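Long-range contacts in putative phosphomannomutase (PDB 1TUO), which probably interconverts phosphosugars by moving a phosphate group within the sugar, as a magnesium-dependent member of the phosphohexose mutase family: residues Asp183-Ala188 / His218-Glu223; Pro208-Pro213 / Leu229-Ala234; Leu408-Val413 / Trp421-Ala426. All coordinates share one frame; numbering follows the deposited sequence.

Interaction 1 (Asp183-Ala188 / His218-Glu223)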
loop_
_atom_site.group_PDB
_atom_site.type_symbol
_atom_site.label_atom_id
_atom_site.label_comp_id
_atom_site.label_asym_id
_atom_site.label_seq_id
_atom_site.Cartn_x
_atom_site.Cartn_y
_atom_site.Cartn_z
ATOM N N ASP A 183 1.716 8.348 12.855
ATOM C CA ASP A 183 2.664 9.173 12.124
ATOM C C ASP A 183 2.110 9.201 10.700
ATOM O O ASP A 183 2.095 8.174 10.018
ATOM C CB ASP A 183 4.033 8.493 12.166
ATOM C CG ASP A 183 5.092 9.227 11.376
ATOM O OD1 ASP A 183 6.236 8.726 11.377
ATOM O OD2 ASP A 183 4.800 10.282 10.765
ATOM N N SER A 184 1.621 10.365 10.276
ATOM C CA SER A 184 1.060 10.523 8.935
ATOM C C SER A 184 2.126 10.880 7.907
ATOM O O SER A 184 1.863 10.874 6.704
ATOM C CB SER A 184 -0.031 11.600 8.944
ATOM O OG SER A 184 -1.180 11.149 9.638
ATOM N N MET A 185 3.328 11.178 8.393
ATOM C CA MET A 185 4.467 11.532 7.546
ATOM C C MET A 185 4.192 12.733 6.640
ATOM O O MET A 185 4.860 12.910 5.623
ATOM C CB MET A 185 4.893 10.323 6.693
ATOM C CG MET A 185 5.181 9.055 7.497
ATOM S SD MET A 185 5.868 7.695 6.513
ATOM C CE MET A 185 7.654 8.059 6.628
ATOM N N GLY A 186 3.224 13.560 7.031
ATOM C CA GLY A 186 2.860 14.724 6.239
ATOM C C GLY A 186 2.025 14.315 5.041
ATOM O O GLY A 186 1.760 15.118 4.137
ATOM N N GLY A 187 1.605 13.052 5.056
ATOM C CA GLY A 187 0.817 12.493 3.971
ATOM C C GLY A 187 -0.685 12.554 4.165
ATOM O O GLY A 187 -1.189 13.105 5.144
ATOM N N ALA A 188 -1.398 11.938 3.229
ATOM C CA ALA A 188 -2.860 11.954 3.201
ATOM C C ALA A 188 -3.619 11.115 4.225
ATOM O O ALA A 188 -4.845 11.185 4.287
ATOM C CB ALA A 188 -3.330 11.597 1.804
ATOM N N HIS A 218 7.827 16.770 5.716
ATOM C CA HIS A 218 8.639 17.056 6.909
ATOM C C HIS A 218 10.105 16.603 6.800
ATOM O O HIS A 218 10.754 16.292 7.794
ATOM C CB HIS A 218 7.984 16.405 8.134
ATOM C CG HIS A 218 6.596 16.957 8.345
ATOM N ND1 HIS A 218 6.347 18.160 8.921
ATOM C CD2 HIS A 218 5.376 16.360 8.015
ATOM C CE1 HIS A 218 5.004 18.288 8.921
ATOM N NE2 HIS A 218 4.398 17.226 8.384
ATOM N N GLY A 219 10.625 16.532 5.555
ATOM C CA GLY A 219 12.071 16.334 5.385
ATOM C C GLY A 219 12.455 14.860 5.165
ATOM O O GLY A 219 13.618 14.488 5.077
ATOM N N VAL A 220 11.500 13.946 5.045
ATOM C CA VAL A 220 11.841 12.549 4.782
ATOM C C VAL A 220 11.020 12.075 3.595
ATOM O O VAL A 220 10.188 12.821 3.078
ATOM C CB VAL A 220 11.499 11.633 5.988
ATOM C CG1 VAL A 220 12.282 12.063 7.211
ATOM C CG2 VAL A 220 10.002 11.687 6.279
ATOM N N ASN A 221 11.271 10.849 3.144
ATOM C CA ASN A 221 10.475 10.287 2.055
ATOM C C ASN A 221 9.297 9.660 2.787
ATOM O O ASN A 221 9.476 9.053 3.844
ATOM C CB ASN A 221 11.238 9.201 1.301
ATOM C CG ASN A 221 12.333 9.761 0.415
ATOM O OD1 ASN A 221 13.287 9.057 0.078
ATOM N ND2 ASN A 221 12.195 11.018 0.019
ATOM N N PRO A 222 8.077 9.807 2.245
ATOM C CA PRO A 222 6.883 9.240 2.881
ATOM C C PRO A 222 6.790 7.726 2.708
ATOM O O PRO A 222 5.789 7.199 2.222
ATOM C CB PRO A 222 5.743 9.987 2.194
ATOM C CG PRO A 222 6.260 10.156 0.803
ATOM C CD PRO A 222 7.722 10.558 1.026
ATOM N N GLU A 223 7.855 7.039 3.102
ATOM C CA GLU A 223 7.919 5.583 3.026
ATOM C C GLU A 223 8.199 5.155 4.466
ATOM O O GLU A 223 9.266 5.447 5.009
ATOM C CB GLU A 223 9.064 5.148 2.101
ATOM C CG GLU A 223 9.035 3.670 1.739
ATOM C CD GLU A 223 10.262 3.217 0.959
ATOM O OE1 GLU A 223 10.991 4.076 0.419
ATOM O OE2 GLU A 223 10.489 1.993 0.879
#

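Interaction 2 (Pro208-Pro213 / Leu229-Ala234)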
loop_
_atom_site.group_PDB
_atom_site.type_symbol
_atom_site.label_atom_id
_atom_site.label_comp_id
_atom_site.label_asym_id
_atom_site.label_seq_id
_atom_site.Cartn_x
_atom_site.Cartn_y
_atom_site.Cartn_z
ATOM N N PRO A 208 -1.173 12.009 17.361
ATOM C CA PRO A 208 -0.615 12.297 16.040
ATOM C C PRO A 208 0.858 12.667 16.020
ATOM O O PRO A 208 1.384 13.276 16.955
ATOM C CB PRO A 208 -1.487 13.446 15.556
ATOM C CG PRO A 208 -1.651 14.238 16.815
ATOM C CD PRO A 208 -1.972 13.152 17.845
ATOM N N ILE A 209 1.508 12.281 14.929
ATOM C CA ILE A 209 2.911 12.573 14.679
ATOM C C ILE A 209 2.958 13.007 13.215
ATOM O O ILE A 209 2.417 12.318 12.344
ATOM C CB ILE A 209 3.801 11.326 14.883
ATOM C CG1 ILE A 209 3.931 11.022 16.379
ATOM C CG2 ILE A 209 5.171 11.555 14.273
ATOM C CD1 ILE A 209 4.731 9.768 16.689
ATOM N N ARG A 210 3.579 14.153 12.953
ATOM C CA ARG A 210 3.684 14.685 11.594
ATOM C C ARG A 210 2.328 14.682 10.878
ATOM O O ARG A 210 2.213 14.280 9.714
ATOM C CB ARG A 210 4.731 13.886 10.804
ATOM C CG ARG A 210 6.144 14.074 11.357
ATOM C CD ARG A 210 7.254 13.494 10.479
ATOM N NE ARG A 210 7.248 12.034 10.429
ATOM C CZ ARG A 210 8.309 11.299 10.111
ATOM N NH1 ARG A 210 9.463 11.888 9.812
ATOM N NH2 ARG A 210 8.228 9.977 10.102
ATOM N N GLU A 211 1.300 15.153 11.580
ATOM C CA GLU A 211 -0.048 15.181 11.026
ATOM C C GLU A 211 -0.295 16.287 10.014
ATOM O O GLU A 211 -1.157 16.156 9.150
ATOM C CB GLU A 211 -1.084 15.292 12.150
ATOM C CG GLU A 211 -0.830 16.421 13.133
ATOM C CD GLU A 211 -1.964 16.584 14.132
ATOM O OE1 GLU A 211 -1.723 17.166 15.212
ATOM O OE2 GLU A 211 -3.094 16.138 13.831
ATOM N N GLU A 212 0.455 17.377 10.120
ATOM C CA GLU A 212 0.287 18.498 9.203
ATOM C C GLU A 212 0.690 18.130 7.777
ATOM O O GLU A 212 1.791 17.642 7.549
ATOM C CB GLU A 212 1.122 19.687 9.687
ATOM C CG GLU A 212 1.134 20.879 8.751
ATOM C CD GLU A 212 1.921 22.046 9.320
ATOM O OE1 GLU A 212 1.468 22.622 10.333
ATOM O OE2 GLU A 212 2.991 22.382 8.762
ATOM N N PRO A 213 -0.209 18.350 6.799
ATOM C CA PRO A 213 0.110 18.027 5.402
ATOM C C PRO A 213 1.335 18.840 4.990
ATOM O O PRO A 213 1.436 20.024 5.324
ATOM C CB PRO A 213 -1.149 18.456 4.651
ATOM C CG PRO A 213 -2.238 18.255 5.681
ATOM C CD PRO A 213 -1.599 18.821 6.926
ATOM N N LEU A 229 11.708 7.126 9.699
ATOM C CA LEU A 229 10.935 7.108 10.933
ATOM C C LEU A 229 11.687 7.507 12.206
ATOM O O LEU A 229 11.234 7.207 13.310
ATOM C CB LEU A 229 10.334 5.711 11.122
ATOM C CG LEU A 229 9.305 5.291 10.070
ATOM C CD1 LEU A 229 8.935 3.834 10.263
ATOM C CD2 LEU A 229 8.079 6.185 10.176
ATOM N N GLY A 230 12.815 8.193 12.054
ATOM C CA GLY A 230 13.589 8.609 13.216
ATOM C C GLY A 230 12.776 9.232 14.340
ATOM O O GLY A 230 12.878 8.815 15.498
ATOM N N VAL A 231 11.966 10.231 14.007
ATOM C CA VAL A 231 11.150 10.913 15.008
ATOM C C VAL A 231 10.201 9.972 15.745
ATOM O O VAL A 231 10.018 10.089 16.956
ATOM C CB VAL A 231 10.322 12.052 14.375
ATOM C CG1 VAL A 231 9.452 12.713 15.428
ATOM C CG2 VAL A 231 11.256 13.080 13.748
ATOM N N THR A 232 9.610 9.037 15.013
ATOM C CA THR A 232 8.675 8.083 15.598
ATOM C C THR A 232 9.385 7.022 16.430
ATOM O O THR A 232 8.883 6.605 17.472
ATOM C CB THR A 232 7.837 7.418 14.492
ATOM O OG1 THR A 232 7.136 8.441 13.775
ATOM C CG2 THR A 232 6.826 6.437 15.080
ATOM N N LEU A 233 10.550 6.583 15.965
ATOM C CA LEU A 233 11.327 5.595 16.702
ATOM C C LEU A 233 11.722 6.211 18.044
ATOM O O LEU A 233 11.846 5.511 19.051
ATOM C CB LEU A 233 12.585 5.208 15.914
ATOM C CG LEU A 233 12.389 4.356 14.658
ATOM C CD1 LEU A 233 13.652 4.370 13.818
ATOM C CD2 LEU A 233 12.024 2.942 15.063
ATOM N N ALA A 234 11.907 7.528 18.052
ATOM C CA ALA A 234 12.285 8.230 19.275
ATOM C C ALA A 234 11.112 8.337 20.248
ATOM O O ALA A 234 11.250 8.035 21.435
ATOM C CB ALA A 234 12.811 9.619 18.935
HETATM O O HOH W 1 12.143 10.984 11.013
#

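Interaction 3 (Leu408-Val413 / Trp421-Ala426)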
loop_
_atom_site.group_PDB
_atom_site.type_symbol
_atom_site.label_atom_id
_atom_site.label_comp_id
_atom_site.label_asym_id
_atom_site.label_seq_id
_atom_site.Cartn_x
_atom_site.Cartn_y
_atom_site.Cartn_z
ATOM N N LEU A 408 26.030 -21.419 3.509
ATOM C CA LEU A 408 24.764 -22.085 3.225
ATOM C C LEU A 408 24.764 -22.905 1.939
ATOM O O LEU A 408 25.229 -22.451 0.892
ATOM C CB LEU A 408 23.636 -21.053 3.160
ATOM C CG LEU A 408 23.525 -20.065 4.324
ATOM C CD1 LEU A 408 22.281 -19.209 4.127
ATOM C CD2 LEU A 408 23.453 -20.810 5.647
ATOM N N THR A 409 24.220 -24.113 2.035
ATOM C CA THR A 409 24.122 -25.019 0.896
ATOM C C THR A 409 22.800 -24.751 0.174
ATOM O O THR A 409 21.726 -24.946 0.745
ATOM C CB THR A 409 24.136 -26.489 1.363
ATOM O OG1 THR A 409 25.256 -26.704 2.232
ATOM C CG2 THR A 409 24.234 -27.430 0.168
ATOM N N PRO A 410 22.861 -24.297 -1.090
ATOM C CA PRO A 410 21.643 -24.014 -1.859
ATOM C C PRO A 410 20.688 -25.206 -1.950
ATOM O O PRO A 410 21.107 -26.362 -1.886
ATOM C CB PRO A 410 22.185 -23.575 -3.222
ATOM C CG PRO A 410 23.517 -24.257 -3.308
ATOM C CD PRO A 410 24.063 -24.091 -1.917
ATOM N N LYS A 411 19.401 -24.908 -2.098
ATOM C CA LYS A 411 18.371 -25.935 -2.177
ATOM C C LYS A 411 17.436 -25.678 -3.360
ATOM O O LYS A 411 16.241 -25.972 -3.295
ATOM C CB LYS A 411 17.575 -25.951 -0.868
ATOM C CG LYS A 411 16.632 -27.128 -0.698
ATOM C CD LYS A 411 15.944 -27.073 0.660
ATOM C CE LYS A 411 15.029 -28.269 0.869
ATOM N NZ LYS A 411 14.364 -28.228 2.201
ATOM N N GLY A 412 17.983 -25.122 -4.438
ATOM C CA GLY A 412 17.176 -24.844 -5.615
ATOM C C GLY A 412 17.063 -23.367 -5.947
ATOM O O GLY A 412 17.529 -22.512 -5.190
ATOM N N VAL A 413 16.438 -23.069 -7.084
ATOM C CA VAL A 413 16.255 -21.695 -7.543
ATOM C C VAL A 413 14.851 -21.505 -8.114
ATOM O O VAL A 413 14.267 -22.439 -8.659
ATOM C CB VAL A 413 17.282 -21.343 -8.640
ATOM C CG1 VAL A 413 17.050 -19.933 -9.148
ATOM C CG2 VAL A 413 18.692 -21.488 -8.091
ATOM N N TRP A 421 17.476 -17.496 -5.108
ATOM C CA TRP A 421 18.276 -18.647 -4.719
ATOM C C TRP A 421 17.703 -19.167 -3.413
ATOM O O TRP A 421 17.573 -18.426 -2.435
ATOM C CB TRP A 421 19.750 -18.267 -4.540
ATOM C CG TRP A 421 20.470 -18.041 -5.839
ATOM C CD1 TRP A 421 20.109 -18.516 -7.068
ATOM C CD2 TRP A 421 21.696 -17.324 -6.031
ATOM N NE1 TRP A 421 21.033 -18.141 -8.013
ATOM C CE2 TRP A 421 22.018 -17.409 -7.404
ATOM C CE3 TRP A 421 22.556 -16.619 -5.177
ATOM C CZ2 TRP A 421 23.163 -16.813 -7.945
ATOM C CZ3 TRP A 421 23.697 -16.026 -5.716
ATOM C CH2 TRP A 421 23.987 -16.129 -7.087
ATOM N N LEU A 422 17.352 -20.445 -3.402
ATOM C CA LEU A 422 16.761 -21.052 -2.223
ATOM C C LEU A 422 17.798 -21.764 -1.372
ATOM O O LEU A 422 18.688 -22.429 -1.894
ATOM C CB LEU A 422 15.678 -22.046 -2.643
ATOM C CG LEU A 422 14.643 -21.537 -3.650
ATOM C CD1 LEU A 422 13.673 -22.664 -3.982
ATOM C CD2 LEU A 422 13.904 -20.333 -3.083
ATOM N N TYR A 423 17.669 -21.613 -0.060
ATOM C CA TYR A 423 18.570 -22.248 0.890
ATOM C C TYR A 423 17.717 -22.817 2.004
ATOM O O TYR A 423 16.520 -22.544 2.082
ATOM C CB TYR A 423 19.535 -21.223 1.494
ATOM C CG TYR A 423 20.432 -20.540 0.497
ATOM C CD1 TYR A 423 21.589 -21.161 0.030
ATOM C CD2 TYR A 423 20.123 -19.271 0.013
ATOM C CE1 TYR A 423 22.414 -20.534 -0.891
ATOM C CE2 TYR A 423 20.939 -18.638 -0.908
ATOM C CZ TYR A 423 22.085 -19.275 -1.355
ATOM O OH TYR A 423 22.901 -18.637 -2.255
ATOM N N GLU A 424 18.332 -23.619 2.863
ATOM C CA GLU A 424 17.617 -24.171 3.994
ATOM C C GLU A 424 17.581 -23.025 5.001
ATOM O O GLU A 424 18.629 -22.549 5.444
ATOM C CB GLU A 424 18.378 -25.363 4.579
ATOM C CG GLU A 424 17.706 -26.012 5.779
ATOM C CD GLU A 424 16.418 -26.735 5.417
ATOM O OE1 GLU A 424 15.755 -27.259 6.336
ATOM O OE2 GLU A 424 16.073 -26.781 4.217
ATOM N N GLU A 425 16.381 -22.559 5.331
ATOM C CA GLU A 425 16.215 -21.473 6.294
ATOM C C GLU A 425 16.642 -20.082 5.800
ATOM O O GLU A 425 16.696 -19.136 6.585
ATOM C CB GLU A 425 16.966 -21.810 7.587
ATOM C CG GLU A 425 16.519 -23.112 8.239
ATOM C CD GLU A 425 17.340 -23.464 9.467
ATOM O OE1 GLU A 425 17.426 -22.622 10.387
ATOM O OE2 GLU A 425 17.896 -24.580 9.513
ATOM N N ALA A 426 16.942 -19.952 4.510
ATOM C CA ALA A 426 17.336 -18.658 3.955
ATOM C C ALA A 426 17.006 -18.537 2.465
ATOM O O ALA A 426 17.013 -19.525 1.732
ATOM C CB ALA A 426 18.824 -18.419 4.180
#

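Interaction 1 (Asp183-Ala188 / His218-Glu223)
M185 lays its thioether end against the backbone of N221, P222 and E223. Its chain is bent at chi3 (88°), which brings the terminal methyl up against two carbonyl oxygens on the same side. CE of M185 lies 3.5 Å from both N221 O and E223 O. SD of M185 rests 3.9 Å from P222 C. The backbone it meets is sharply curved: P222 is the centre of an inverse gamma turn, closed by E223 N donating to N221 O at 2.7 Å. V220 adds a looser apolar touch, with its CG2 4.3 Å from M185 CE.

The second meeting is at H218. Its imidazole turns an edge to G186, with CD2 3.5 Å from G186 CA. A CB on G186 would collide with this ring carbon. The ring NE2 bonds to E212 O, which helps hold the edge in place. S184 to G187 form a type I' turn. It is entered through an Asx turn, in which M185 N donates to D183 OD2 (2.9 Å) from above the carboxylate plane.

The contact packs two loops that follow the neighbouring parallel strands 180-183 and 206-209, as is typical of the C-terminal edge of an alpha/beta/alpha domain, here domain II.

Interaction 2 (Pro208-Pro213 / Leu229-Ala234)
This is a buried strand-to-helix contact in domain II. The end of strand 206-209 and the residue after it pack on the first turn of helix 230-236. The strand is at the sheet edge.

I209 and T232 cross obliquely. CG2 of I209 is 3.7 Å from T232 OG1, and its CD1 is 4.0 Å from the same oxygen. The hydroxyl therefore has a branched apolar side chain against it. Its polar need is met by a hydrogen bond with D183, at the end of the adjacent strand 180-183.

R210 has left-handed backbone angles (phi 49°). Its CB is directed toward the helix segment, and the chain then bends at chi3 (-69°) and crosses L229 at about a right angle. The edge of the guanidinium meets the leucine methyl, with NH2 of R210 3.8 Å from L229 CD2. NH2 also forms a salt bridge with D183 and a hydrogen bond to N228 O. Two partners thus grip NH2, and NE is bonded elsewhere, so the group is probably held in its rotation.

NH1 reaches the helix through water 1. The water accepts a weak bond from R210 NH1 at 3.1 Å and another from V231 N, also at 3.1 Å. V231 N is in the first helical turn, where amides lack a carbonyl four residues back within the helix. L229 is at the N-cap position, and its O accepts from L233 N at 2.8 Å. A positive charge beside a helix N-terminus is probably unfavourable alone; the D183 carboxylate is likely to offset it.

L229, T232 and L233 also touch V258 of strand 255-259, seating the helix start on the sheet. Helix 230-236 lies in the connection from strand 206-209 to the parallel strand 244-248, a beta-alpha-beta crossover within the alpha/beta/alpha fold.

Interaction 3 (Leu408-Val413 / Trp421-Ala426)
Strands 410-414 and 419-423 form a beta hairpin in the C-terminal domain, and this contact is its open end. The strand segments run antiparallel, at 147°. L422 alone bonds to two successive residues: K411 N donates to L422 O at 2.6 Å, and L422 N donates to G412 O at 2.7 Å. The extra residue on the 410-413 side makes this a beta bulge. The second bond lies in the carbonyl plane; the first comes from above it.

V413 and W421 form a non-hydrogen-bonded pair. Their side chains lie alongside each other, with V413 CG2 3.4 Å from W421 CD1. The indole also meets F430 edge-to-face.

K411 is fully extended and runs beside E424. Its NZ bonds to OE2 of E424 at 3.0 Å, on the syn lone pair, in an exposed salt bridge.

Y423 is buried. Its CD1 lies 3.7 Å from L408 CB, and its CE1 lies 3.8 Å from P410 CB. An alanine here would remove the ring and would probably loosen the packing of L408 and P410 on this strand. L408 CD1 also meets A426 CB at 3.5 Å, and both residues touch L454 of helix 448-459.

The result is a bulged edge hairpin of the antiparallel sheet, packed on a helix as in the TBP-like fold of this domain.

In the fold
Interactions 1 and 2 are one connected region of domain II. Their centres are 8 Å apart, and their segments alternate along the chain. D183 joins them: its OD1 lies 2.7 Å from R210 NH2 in a salt bridge and 2.6 Å from T232 OG1 in a probable hydrogen bond. One carboxylate thus serves the Asx turn of interaction 1 and the strand-helix packing of interaction 2. Interaction 3 is separate, in the C-terminal domain. Its centre is about 37 Å from that of interaction 1 and 39 Å from that of interaction 2. In this family the active site lies in the cleft between the domains, and domain II probably supplies the magnesium-binding loop.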